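PDB 1Z54: probable thioesterase from Thermus thermophilus, which probably hydrolyses fatty acyl-CoA thioesters and belongs to the 4-hydroxybenzoyl-CoA thioesterase family of hot-dog-fold proteins. Local coordinates for residues Y11-Q16 against A26-A31; V34-R39 against V75-A80; A80-R85 against R124-L129; R90-V93 against V98-A101; H107-G112 against A116-D121. All coordinates share one frame; numbering follows the deposited sequence.

Contact 1. Residues Y11-Q16 against A26-A31; sequences YAETDQ and AVYLEA
Glu13 and Tyr28 join the loop that follows the first strand of a hot-dog fold to helix 24-39, the long helix around which the sheet of this fold wraps. One hydrogen bond carries the contact: the phenol OH of Tyr28 donates to Glu13 OE1 over 2.6 Å. The two side chains approach from opposite directions. OE1 lies in the plane of the ring, at its hydroxyl edge, whereas the phenol reaches that oxygen from above the carboxylate, 57° out of its plane. The groups are therefore turned strongly against each other, their planes 62° apart.

Packing adds little beyond this bond, and it too gathers at the rim of the ring. Tyr28 CE2 lies 3.6 Å from Glu13 OE2, which puts both carboxylate oxygens beside the same corner of the phenol. Glu13 sends CG away from its own carbonyl carbon (chi1 -49°) and runs extended from there, which carries the carboxylate across to the helix.

Two further partners outside the pair also engage the carboxylate. The backbone N of Arg10 donates to OE1 as well, and OE2 forms a salt bridge with Arg10 of the third subunit, placing this buried contact at a subunit interface. A glutamine here removes the negative charge and would probably leave Arg10 of the third subunit without its ionic mate. Inside the loop the short 3-10 turn closes with Thr14 N bonded to Tyr11 O at 3.0 Å.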
# COMPACT_ATOMS: atom_id res chain seq x y z
N TYR A 11 -6.50 -8.95 -3.61
CA TYR A 11 -6.39 -8.53 -5.00
C TYR A 11 -5.45 -7.33 -5.15
O TYR A 11 -4.58 -7.31 -6.02
CB TYR A 11 -7.77 -8.16 -5.55
CG TYR A 11 -7.84 -8.11 -7.05
CD1 TYR A 11 -7.96 -9.29 -7.80
CD2 TYR A 11 -7.75 -6.90 -7.74
CE1 TYR A 11 -7.99 -9.27 -9.19
CE2 TYR A 11 -7.78 -6.86 -9.14
CZ TYR A 11 -7.89 -8.05 -9.85
OH TYR A 11 -7.90 -8.03 -11.23
N ALA A 12 -5.63 -6.33 -4.29
CA ALA A 12 -4.81 -5.13 -4.30
C ALA A 12 -3.31 -5.40 -4.19
O ALA A 12 -2.50 -4.58 -4.60
CB ALA A 12 -5.24 -4.20 -3.17
N GLU A 13 -2.95 -6.55 -3.63
CA GLU A 13 -1.54 -6.90 -3.44
C GLU A 13 -0.85 -7.53 -4.66
O GLU A 13 0.36 -7.71 -4.66
CB GLU A 13 -1.42 -7.80 -2.20
CG GLU A 13 -2.18 -7.22 -0.99
CD GLU A 13 -2.23 -8.15 0.21
OE1 GLU A 13 -2.46 -9.36 0.03
OE2 GLU A 13 -2.07 -7.65 1.35
N THR A 14 -1.61 -7.85 -5.70
CA THR A 14 -1.03 -8.44 -6.91
C THR A 14 -0.45 -7.34 -7.82
O THR A 14 -0.95 -6.21 -7.82
CB THR A 14 -2.09 -9.21 -7.72
OG1 THR A 14 -3.07 -8.29 -8.21
CG2 THR A 14 -2.76 -10.26 -6.86
N ASP A 15 0.59 -7.67 -8.59
CA ASP A 15 1.19 -6.70 -9.52
C ASP A 15 0.77 -7.02 -10.96
O ASP A 15 -0.10 -7.86 -11.19
CB ASP A 15 2.73 -6.70 -9.41
CG ASP A 15 3.36 -8.00 -9.90
OD1 ASP A 15 2.68 -8.80 -10.58
OD2 ASP A 15 4.56 -8.21 -9.60
N GLN A 16 1.41 -6.36 -11.93
CA GLN A 16 1.10 -6.57 -13.34
C GLN A 16 1.50 -7.94 -13.85
O GLN A 16 0.88 -8.46 -14.79
CB GLN A 16 1.80 -5.51 -14.22
CG GLN A 16 1.22 -4.13 -14.13
CD GLN A 16 1.75 -3.21 -15.22
OE1 GLN A 16 2.93 -3.24 -15.56
NE2 GLN A 16 0.86 -2.39 -15.78
N ALA A 26 6.89 -7.96 3.07
CA ALA A 26 7.29 -7.41 4.35
C ALA A 26 6.05 -7.18 5.22
O ALA A 26 6.12 -7.29 6.44
CB ALA A 26 8.05 -6.10 4.16
N VAL A 27 4.93 -6.85 4.59
CA VAL A 27 3.69 -6.63 5.32
C VAL A 27 3.20 -7.97 5.87
O VAL A 27 2.72 -8.05 7.01
CB VAL A 27 2.62 -5.98 4.42
CG1 VAL A 27 1.27 -5.96 5.13
CG2 VAL A 27 3.03 -4.54 4.08
N TYR A 28 3.31 -9.02 5.06
CA TYR A 28 2.91 -10.37 5.49
C TYR A 28 3.79 -10.78 6.67
O TYR A 28 3.30 -11.37 7.63
CB TYR A 28 3.10 -11.38 4.36
CG TYR A 28 2.14 -11.27 3.20
CD1 TYR A 28 2.30 -12.09 2.07
CD2 TYR A 28 1.06 -10.39 3.21
CE1 TYR A 28 1.42 -12.03 1.01
CE2 TYR A 28 0.16 -10.33 2.14
CZ TYR A 28 0.35 -11.16 1.04
OH TYR A 28 -0.53 -11.17 -0.03
N LEU A 29 5.08 -10.46 6.59
CA LEU A 29 6.00 -10.79 7.68
C LEU A 29 5.59 -10.05 8.96
O LEU A 29 5.65 -10.60 10.06
CB LEU A 29 7.44 -10.40 7.32
CG LEU A 29 8.09 -11.13 6.14
CD1 LEU A 29 9.59 -10.88 6.14
CD2 LEU A 29 7.83 -12.63 6.24
N GLU A 30 5.19 -8.79 8.81
CA GLU A 30 4.78 -7.98 9.94
C GLU A 30 3.52 -8.56 10.58
O GLU A 30 3.42 -8.66 11.79
CB GLU A 30 4.53 -6.53 9.49
CG GLU A 30 3.99 -5.60 10.60
CD GLU A 30 3.77 -4.17 10.10
OE1 GLU A 30 4.58 -3.28 10.45
OE2 GLU A 30 2.79 -3.94 9.36
N ALA A 31 2.56 -8.96 9.75
CA ALA A 31 1.32 -9.54 10.26
C ALA A 31 1.64 -10.79 11.08
O ALA A 31 1.09 -10.97 12.17
CB ALA A 31 0.38 -9.88 9.10

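Contact 2. Residues V34-R39 against V75-A80; sequences VDFLER and VRTRLA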
# COMPACT_ATOMS: atom_id res chain seq x y z
N VAL A 34 3.39 -9.85 14.33
CA VAL A 34 2.39 -9.31 15.24
C VAL A 34 1.54 -10.42 15.87
O VAL A 34 1.21 -10.38 17.07
CB VAL A 34 1.48 -8.30 14.48
CG1 VAL A 34 0.17 -8.11 15.22
CG2 VAL A 34 2.21 -6.97 14.32
N ASP A 35 1.17 -11.41 15.06
CA ASP A 35 0.37 -12.53 15.52
C ASP A 35 1.20 -13.35 16.53
O ASP A 35 0.69 -13.77 17.57
CB ASP A 35 -0.03 -13.38 14.31
CG ASP A 35 -0.97 -14.52 14.66
OD1 ASP A 35 -1.87 -14.33 15.49
OD2 ASP A 35 -0.81 -15.62 14.08
N PHE A 36 2.47 -13.54 16.22
CA PHE A 36 3.40 -14.28 17.08
C PHE A 36 3.45 -13.61 18.46
O PHE A 36 3.24 -14.26 19.49
CB PHE A 36 4.78 -14.28 16.43
CG PHE A 36 5.87 -14.95 17.24
CD1 PHE A 36 6.50 -14.27 18.28
CD2 PHE A 36 6.29 -16.24 16.93
CE1 PHE A 36 7.54 -14.86 18.99
CE2 PHE A 36 7.33 -16.85 17.64
CZ PHE A 36 7.96 -16.16 18.67
N LEU A 37 3.71 -12.30 18.47
CA LEU A 37 3.78 -11.54 19.70
C LEU A 37 2.47 -11.59 20.48
O LEU A 37 2.48 -11.70 21.71
CB LEU A 37 4.14 -10.09 19.40
CG LEU A 37 5.61 -9.85 19.06
CD1 LEU A 37 5.80 -8.43 18.56
CD2 LEU A 37 6.46 -10.08 20.31
N GLU A 38 1.34 -11.51 19.78
CA GLU A 38 0.06 -11.57 20.47
C GLU A 38 -0.11 -12.94 21.13
O GLU A 38 -0.35 -13.04 22.33
CB GLU A 38 -1.08 -11.29 19.49
CG GLU A 38 -2.48 -11.53 20.04
CD GLU A 38 -3.57 -10.96 19.13
OE1 GLU A 38 -3.94 -9.78 19.31
OE2 GLU A 38 -4.05 -11.68 18.23
N ARG A 39 0.04 -14.00 20.34
CA ARG A 39 -0.10 -15.37 20.84
C ARG A 39 0.78 -15.63 22.06
O ARG A 39 0.44 -16.45 22.91
CB ARG A 39 0.21 -16.36 19.72
CG ARG A 39 -0.77 -16.25 18.58
CD ARG A 39 -0.29 -16.93 17.31
NE ARG A 39 -0.24 -18.39 17.41
CZ ARG A 39 -0.02 -19.19 16.37
NH1 ARG A 39 0.01 -20.51 16.54
NH2 ARG A 39 0.16 -18.67 15.16
N VAL A 75 2.53 -18.28 7.04
CA VAL A 75 3.79 -17.67 7.44
C VAL A 75 4.21 -18.22 8.78
O VAL A 75 3.53 -18.03 9.79
CB VAL A 75 3.68 -16.15 7.54
CG1 VAL A 75 5.04 -15.56 7.84
CG2 VAL A 75 3.12 -15.59 6.23
N ARG A 76 5.33 -18.92 8.77
CA ARG A 76 5.87 -19.53 9.98
C ARG A 76 6.92 -18.59 10.55
O ARG A 76 7.87 -18.22 9.86
CB ARG A 76 6.48 -20.88 9.63
CG ARG A 76 5.47 -21.86 9.04
CD ARG A 76 6.13 -23.02 8.31
NE ARG A 76 7.01 -23.80 9.17
CZ ARG A 76 7.64 -24.91 8.79
NH1 ARG A 76 8.42 -25.57 9.64
NH2 ARG A 76 7.48 -25.37 7.55
N THR A 77 6.77 -18.21 11.81
CA THR A 77 7.75 -17.32 12.40
C THR A 77 8.26 -17.77 13.76
O THR A 77 7.53 -18.35 14.56
CB THR A 77 7.21 -15.86 12.52
OG1 THR A 77 7.52 -15.33 13.81
CG2 THR A 77 5.73 -15.80 12.29
N ARG A 78 9.53 -17.51 13.99
CA ARG A 78 10.12 -17.86 15.26
C ARG A 78 11.12 -16.79 15.62
O ARG A 78 11.59 -16.04 14.76
CB ARG A 78 10.80 -19.23 15.18
CG ARG A 78 12.12 -19.25 14.43
CD ARG A 78 12.76 -20.62 14.56
NE ARG A 78 14.21 -20.55 14.41
CZ ARG A 78 14.83 -20.29 13.27
NH1 ARG A 78 14.13 -20.09 12.16
NH2 ARG A 78 16.16 -20.22 13.24
N LEU A 79 11.42 -16.69 16.91
CA LEU A 79 12.38 -15.72 17.39
C LEU A 79 13.72 -16.44 17.31
O LEU A 79 14.02 -17.29 18.15
CB LEU A 79 12.06 -15.34 18.84
CG LEU A 79 12.96 -14.32 19.53
CD1 LEU A 79 12.99 -13.03 18.74
CD2 LEU A 79 12.44 -14.07 20.95
N ALA A 80 14.50 -16.11 16.29
CA ALA A 80 15.80 -16.74 16.08
C ALA A 80 16.91 -16.19 16.98
O ALA A 80 17.81 -16.91 17.38
CB ALA A 80 16.20 -16.63 14.61
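Phe36 fills the gap between helix 24-39 and strand 72-82, an example of the helix-on-sheet packing that defines the hot-dog fold. The local axes pass 9.0 Å apart at 62°, and a single large side chain bridges most of that distance.

Along the helix, Asp35 comes just before the contact residue. Its OD2 is paired in a weak salt bridge with Arg39 NH2, one turn on, and is also hydrogen-bonded to Thr5 on the edge strand. Phe36 follows and makes every close approach to the strand. With CG anti to the backbone N (chi1 177°), its ring projects from the helix and lies along three consecutive strand residues. CD2 comes to 3.5 Å from Thr77 OG1 and, obliquely and without a hydrogen bond, to 3.4 Å from Thr77 O. CE2 reaches Arg78 CA at 3.8 Å, and CZ meets Leu79 CB at 4.2 Å, where the two side chains cross at about a right angle. Thr77 OG1 is buried here with no polar partner in the model, Phe36 CD2 and CG being the ring atoms beside it. Replacing Phe36 with an alanine would probably open a gap between helix and strand and leave Leu79 without its aromatic neighbour. Helix 120-129 also sends Leu129 against Phe36. Leu37, the next residue, packs instead on that helix, its CD2 3.9 Å from Leu126 CD2.

Contact 3. Residues A80-R85 against R124-L129; sequences AELSSR and RALSVL
Leu126 and Ser127 of the C-terminal helix 120-129 receive one methyl group, CD2 of Leu82, where this helix packs against the end of strand 72-82 of the hot-dog sheet. Leu126 meets it first: its CB lies 4.0 Å from that CD2, the apolar part of the contact. Leu126 is buried, and further along its side chain it packs on Leu37 of helix 24-39 and on Leu87 of the next strand.

Ser127 comes next, and here the methyl rests on the helix backbone itself. Leu82 CD2 is 3.5 Å from Ser127 CA and 3.6 Å from Ser127 N. The leucine holds CG anti to its backbone N (chi1 172°), which extends the branch from the strand toward this turn. The serine hydroxyl also borders the methyl, with Ser127 OG 3.7 Å from Leu82 CD2, yet its polar partner is the carbonyl O of Tyr123, one turn earlier in the helix.

Upstream of Leu82, Ala80 and Glu81 both face Leu88 in a classic beta bulge. No hydrogen bond crosses between 80-85 and 124-129, so what joins helix and strand end directly is van der Waals packing, with the serine hydroxyl occupied within its own helix.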
# COMPACT_ATOMS: atom_id res chain seq x y z
N ALA A 80 14.50 -16.11 16.29
CA ALA A 80 15.80 -16.74 16.08
C ALA A 80 16.91 -16.19 16.98
O ALA A 80 17.81 -16.91 17.38
CB ALA A 80 16.20 -16.63 14.61
N GLU A 81 16.83 -14.90 17.29
CA GLU A 81 17.84 -14.28 18.14
C GLU A 81 17.20 -13.31 19.12
O GLU A 81 16.28 -12.57 18.77
CB GLU A 81 18.88 -13.56 17.28
CG GLU A 81 19.80 -14.49 16.48
CD GLU A 81 20.68 -13.76 15.48
OE1 GLU A 81 20.94 -12.55 15.68
OE2 GLU A 81 21.12 -14.40 14.50
N LEU A 82 17.68 -13.32 20.36
CA LEU A 82 17.15 -12.43 21.39
C LEU A 82 18.24 -11.96 22.34
O LEU A 82 18.85 -12.76 23.05
CB LEU A 82 16.06 -13.14 22.20
CG LEU A 82 15.56 -12.39 23.45
CD1 LEU A 82 14.73 -11.20 23.00
CD2 LEU A 82 14.75 -13.31 24.35
N SER A 83 18.49 -10.65 22.36
CA SER A 83 19.48 -10.09 23.26
C SER A 83 18.75 -9.07 24.13
O SER A 83 17.53 -8.93 24.04
CB SER A 83 20.60 -9.40 22.48
OG SER A 83 20.12 -8.25 21.79
N SER A 84 19.50 -8.36 24.97
CA SER A 84 18.88 -7.36 25.84
C SER A 84 18.37 -6.14 25.07
O SER A 84 17.44 -5.47 25.52
CB SER A 84 19.88 -6.93 26.92
OG SER A 84 21.09 -6.44 26.36
N ARG A 85 18.97 -5.85 23.92
CA ARG A 85 18.57 -4.69 23.13
C ARG A 85 18.08 -4.99 21.72
O ARG A 85 17.70 -4.06 21.00
CB ARG A 85 19.74 -3.70 23.04
CG ARG A 85 20.23 -3.17 24.37
CD ARG A 85 21.67 -2.68 24.25
NE ARG A 85 22.20 -2.17 25.51
CZ ARG A 85 21.79 -1.05 26.10
NH1 ARG A 85 20.84 -0.31 25.55
NH2 ARG A 85 22.34 -0.67 27.25
N ARG A 124 11.53 -11.30 29.64
CA ARG A 124 11.24 -12.56 30.30
C ARG A 124 10.31 -13.45 29.46
O ARG A 124 10.59 -14.64 29.25
CB ARG A 124 10.61 -12.25 31.66
CG ARG A 124 10.37 -13.44 32.57
CD ARG A 124 10.03 -12.93 33.96
NE ARG A 124 8.89 -12.02 33.93
CZ ARG A 124 8.60 -11.14 34.89
NH1 ARG A 124 7.54 -10.36 34.78
NH2 ARG A 124 9.39 -11.03 35.95
N ALA A 125 9.22 -12.87 28.96
CA ALA A 125 8.27 -13.62 28.15
C ALA A 125 8.87 -14.09 26.82
O ALA A 125 8.64 -15.24 26.39
CB ALA A 125 7.02 -12.78 27.90
N LEU A 126 9.62 -13.22 26.17
CA LEU A 126 10.24 -13.55 24.89
C LEU A 126 11.30 -14.64 25.09
O LEU A 126 11.48 -15.50 24.23
CB LEU A 126 10.88 -12.31 24.26
CG LEU A 126 9.92 -11.19 23.80
CD1 LEU A 126 10.71 -9.99 23.32
CD2 LEU A 126 9.03 -11.72 22.68
N SER A 127 12.00 -14.59 26.21
CA SER A 127 13.05 -15.57 26.49
C SER A 127 12.52 -17.00 26.40
O SER A 127 13.21 -17.89 25.90
CB SER A 127 13.64 -15.35 27.89
OG SER A 127 14.48 -14.21 27.91
N VAL A 128 11.30 -17.21 26.86
CA VAL A 128 10.71 -18.54 26.82
C VAL A 128 10.62 -19.05 25.38
O VAL A 128 10.69 -20.26 25.14
CB VAL A 128 9.28 -18.55 27.41
CG1 VAL A 128 8.77 -19.98 27.50
CG2 VAL A 128 9.27 -17.89 28.78
N LEU A 129 10.48 -18.13 24.44
CA LEU A 129 10.36 -18.48 23.02
C LEU A 129 11.69 -18.58 22.28
O LEU A 129 11.74 -19.10 21.16
CB LEU A 129 9.46 -17.46 22.32
CG LEU A 129 8.07 -17.27 22.94
CD1 LEU A 129 7.41 -16.05 22.31
CD2 LEU A 129 7.23 -18.52 22.73

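Contact 4. Residues R90-V93 against V98-A101; sequences RYRV and VLLA
A classic beta bulge marks the hairpin of strands 86-95 and 98-111, where Leu100 and Ala101 together face Val93. Val93 and Ala101 form an antiparallel hydrogen-bonded pair. Val93 N donates to Ala101 O at 2.8 Å, a nearly straight bond of 166°, and Ala101 N returns a longer one, 3.2 Å, to Val93 O. The extra residue of the bulge supplies another donor: Leu100 N reaches the same Val93 O at 2.6 Å. That carbonyl oxygen is thus gripped by two consecutive amides, both in its plane.

Side chains pack around the bulge. Leu99 CD1 sits over the centre of one face of the Arg92 guanidinium, 3.8 Å above its plane, while the two chains cross at about a right angle. Arg92 gets there by bending at chi3 (82°), which folds the flat group back over the leucine methyl; its NH1 meanwhile forms a salt bridge with Glu94. Val93 CG1 also approaches Leu100 CB at 4.4 Å, and Leu100 packs further on Val73.

The chemistry implies a division of labour. Backbone bonds fix the register around the doubly held Val93 O, and a leucine methyl covers the guanidinium face without competing for its N-H groups, one end of which is committed to Glu94.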
# COMPACT_ATOMS: atom_id res chain seq x y z
N ARG A 90 12.74 -14.92 12.10
CA ARG A 90 12.98 -15.60 10.85
C ARG A 90 11.65 -16.15 10.38
O ARG A 90 10.86 -16.62 11.19
CB ARG A 90 14.01 -16.72 11.02
CG ARG A 90 15.44 -16.21 11.04
CD ARG A 90 16.41 -17.32 10.73
NE ARG A 90 17.66 -16.81 10.20
CZ ARG A 90 17.78 -16.12 9.06
NH1 ARG A 90 18.97 -15.69 8.67
NH2 ARG A 90 16.71 -15.87 8.32
N TYR A 91 11.40 -16.07 9.08
CA TYR A 91 10.12 -16.53 8.56
C TYR A 91 10.19 -17.40 7.32
O TYR A 91 11.13 -17.32 6.54
CB TYR A 91 9.23 -15.34 8.20
CG TYR A 91 9.27 -14.16 9.14
CD1 TYR A 91 10.39 -13.32 9.19
CD2 TYR A 91 8.16 -13.83 9.91
CE1 TYR A 91 10.39 -12.17 10.00
CE2 TYR A 91 8.15 -12.69 10.70
CZ TYR A 91 9.26 -11.87 10.74
OH TYR A 91 9.23 -10.73 11.52
N ARG A 92 9.15 -18.21 7.15
CA ARG A 92 9.00 -19.06 5.99
C ARG A 92 7.58 -18.84 5.50
O ARG A 92 6.62 -19.00 6.25
CB ARG A 92 9.21 -20.54 6.33
CG ARG A 92 10.68 -20.91 6.55
CD ARG A 92 10.88 -22.38 6.90
NE ARG A 92 10.89 -23.25 5.73
CZ ARG A 92 9.81 -23.75 5.15
NH1 ARG A 92 8.61 -23.46 5.64
NH2 ARG A 92 9.92 -24.52 4.08
N VAL A 93 7.46 -18.43 4.24
CA VAL A 93 6.15 -18.19 3.66
C VAL A 93 5.89 -19.33 2.69
O VAL A 93 6.59 -19.47 1.69
CB VAL A 93 6.08 -16.87 2.87
CG1 VAL A 93 4.67 -16.66 2.36
CG2 VAL A 93 6.52 -15.70 3.75
N VAL A 98 4.69 -25.95 -0.22
CA VAL A 98 5.63 -25.29 -1.14
C VAL A 98 6.16 -23.98 -0.56
O VAL A 98 5.38 -23.09 -0.21
CB VAL A 98 4.96 -24.98 -2.49
CG1 VAL A 98 6.00 -24.48 -3.48
CG2 VAL A 98 4.24 -26.21 -3.02
N LEU A 99 7.48 -23.86 -0.47
CA LEU A 99 8.07 -22.63 0.06
C LEU A 99 7.94 -21.54 -1.01
O LEU A 99 8.28 -21.76 -2.18
CB LEU A 99 9.54 -22.85 0.41
CG LEU A 99 10.32 -21.65 0.93
CD1 LEU A 99 9.71 -21.13 2.24
CD2 LEU A 99 11.77 -22.06 1.15
N LEU A 100 7.42 -20.39 -0.62
CA LEU A 100 7.25 -19.29 -1.56
C LEU A 100 8.38 -18.28 -1.43
O LEU A 100 8.87 -17.74 -2.42
CB LEU A 100 5.91 -18.60 -1.34
CG LEU A 100 4.71 -19.52 -1.52
CD1 LEU A 100 3.43 -18.69 -1.56
CD2 LEU A 100 4.86 -20.33 -2.81
N ALA A 101 8.77 -18.04 -0.19
CA ALA A 101 9.84 -17.10 0.10
C ALA A 101 10.23 -17.30 1.55
O ALA A 101 9.50 -17.92 2.32
CB ALA A 101 9.36 -15.67 -0.12

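Contact 5. Residues H107-G112 against A116-D121; sequences HLCQVG and ARIPED
Cys109 is at the centre of this contact, meeting the connection into the C-terminal helix with both backbone and side chain. Its carbonyl O accepts from Ala116 N at 3.0 Å, a bond of 167° that arrives nearly along the C=O axis. On the side-chain side, Cys109 CB packs against Ile118 CG1 at 3.7 Å. The sulfur continues along the same stretch: SG lies 3.8 Å from Ile118 CA and 4.0 Å from Pro119 CD. With SG anti to the backbone N (chi1 180°), the sulfur lies beside Ile118 and Pro119.

A water adds a second link between the backbones. It accepts from Cys109 N at 3.1 Å and lies 2.9 Å from Ala116 O, to which it can donate, so it probably bridges the amide of one segment and the carbonyl of the other.

These residues lie where strand 98-111 of the hot-dog sheet ends and the chain doubles back toward helix 120-129. Pro119 takes the N-cap position of that helix, so the sulfur of Cys109 packs right against its start.

Further out, Cys109 is flanked by Val52 and Phe54 of the neighbouring strand 52-63, while Ile118 packs on Leu87. The backbone of Ile118 is hydrogen-bonded to Ser84, and the first turn of the helix is tethered through a salt bridge between Asp121 OD1 and Arg50 NH2.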
# COMPACT_ATOMS: atom_id res chain seq x y z
N HIS A 107 15.38 -6.38 14.70
CA HIS A 107 14.79 -5.25 15.40
C HIS A 107 15.63 -4.76 16.56
O HIS A 107 16.43 -5.51 17.14
CB HIS A 107 13.42 -5.62 15.98
CG HIS A 107 12.41 -6.06 14.97
ND1 HIS A 107 12.46 -7.29 14.34
CD2 HIS A 107 11.29 -5.45 14.51
CE1 HIS A 107 11.41 -7.42 13.55
NE2 HIS A 107 10.68 -6.32 13.64
N LEU A 108 15.45 -3.50 16.91
CA LEU A 108 16.10 -2.92 18.07
C LEU A 108 14.88 -2.61 18.92
O LEU A 108 13.74 -2.74 18.45
CB LEU A 108 16.83 -1.61 17.72
CG LEU A 108 18.22 -1.73 17.10
CD1 LEU A 108 18.78 -0.33 16.91
CD2 LEU A 108 19.15 -2.55 18.01
N CYS A 109 15.09 -2.24 20.18
CA CYS A 109 13.96 -1.93 21.04
C CYS A 109 14.02 -0.45 21.38
O CYS A 109 15.05 0.05 21.82
CB CYS A 109 13.98 -2.76 22.32
SG CYS A 109 12.59 -2.41 23.45
N GLN A 110 12.91 0.24 21.15
CA GLN A 110 12.84 1.66 21.44
C GLN A 110 11.83 1.93 22.55
O GLN A 110 10.69 1.48 22.50
CB GLN A 110 12.44 2.43 20.18
CG GLN A 110 12.49 3.94 20.31
CD GLN A 110 12.15 4.64 19.01
OE1 GLN A 110 12.76 4.38 17.97
NE2 GLN A 110 11.16 5.52 19.05
N VAL A 111 12.28 2.66 23.57
CA VAL A 111 11.41 3.01 24.68
C VAL A 111 11.52 4.51 24.91
O VAL A 111 12.57 5.01 25.31
CB VAL A 111 11.81 2.23 25.97
CG1 VAL A 111 13.29 2.30 26.18
CG2 VAL A 111 11.10 2.81 27.18
N GLY A 112 10.44 5.23 24.63
CA GLY A 112 10.45 6.67 24.80
C GLY A 112 11.47 7.37 23.92
O GLY A 112 12.38 8.05 24.41
N ALA A 116 17.01 1.28 23.65
CA ALA A 116 17.26 0.83 25.01
C ALA A 116 17.05 -0.67 25.15
O ALA A 116 16.66 -1.35 24.20
CB ALA A 116 16.35 1.57 25.97
N ARG A 117 17.32 -1.18 26.35
CA ARG A 117 17.15 -2.60 26.61
C ARG A 117 15.66 -2.91 26.62
O ARG A 117 14.84 -2.05 26.94
CB ARG A 117 17.75 -2.99 27.96
CG ARG A 117 19.19 -2.56 28.19
CD ARG A 117 19.71 -3.14 29.50
NE ARG A 117 18.73 -3.03 30.58
CZ ARG A 117 18.27 -1.89 31.08
NH1 ARG A 117 18.71 -0.73 30.61
NH2 ARG A 117 17.37 -1.90 32.05
N ILE A 118 15.32 -4.14 26.28
CA ILE A 118 13.92 -4.58 26.28
C ILE A 118 13.47 -4.66 27.74
O ILE A 118 14.12 -5.31 28.56
CB ILE A 118 13.79 -5.98 25.65
CG1 ILE A 118 14.22 -5.92 24.19
CG2 ILE A 118 12.36 -6.48 25.80
CD1 ILE A 118 14.31 -7.27 23.52
N PRO A 119 12.36 -3.98 28.09
CA PRO A 119 11.89 -4.04 29.48
C PRO A 119 11.79 -5.48 30.01
O PRO A 119 11.42 -6.39 29.28
CB PRO A 119 10.53 -3.32 29.42
CG PRO A 119 10.16 -3.34 27.96
CD PRO A 119 11.48 -3.14 27.27
N GLU A 120 12.13 -5.65 31.28
CA GLU A 120 12.13 -6.96 31.94
C GLU A 120 10.97 -7.90 31.66
O GLU A 120 11.19 -9.04 31.24
CB GLU A 120 12.28 -6.78 33.44
CG GLU A 120 13.60 -6.17 33.85
CD GLU A 120 14.79 -6.92 33.27
OE1 GLU A 120 14.77 -8.17 33.32
OE2 GLU A 120 15.73 -6.26 32.78
N ASP A 121 9.75 -7.46 31.91
CA ASP A 121 8.60 -8.32 31.71
C ASP A 121 8.46 -8.82 30.27
O ASP A 121 8.03 -9.95 30.04
CB ASP A 121 7.30 -7.62 32.13
CG ASP A 121 6.94 -6.46 31.22
OD1 ASP A 121 5.74 -6.12 31.15
OD2 ASP A 121 7.85 -5.87 30.60
O HOH W 1 17.78 -1.46 21.53

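How the contacts relate
From the N terminus, contact 1 closes a short loop, tying the segment after strand 3-8 to helix 24-39. The same helix then runs on into contact 2, which closes a longer loop onto strand 72-82. Ala80 belongs to both contacts 2 and 3, and contact 3 spans from that strand to helix 120-129; the hairpin of contact 4 and the turn of contact 5 both fall within its span, one after the other. Backbone pairing of Arg76 with Arg92 joins contacts 2 and 4 in one sheet. Contacts 3 and 5 meet on the same side of the chain's centre, where Ser84 and Ile118 pair, while contacts 4 and 5, on strand 98-111, lie about 28 Å apart between centres.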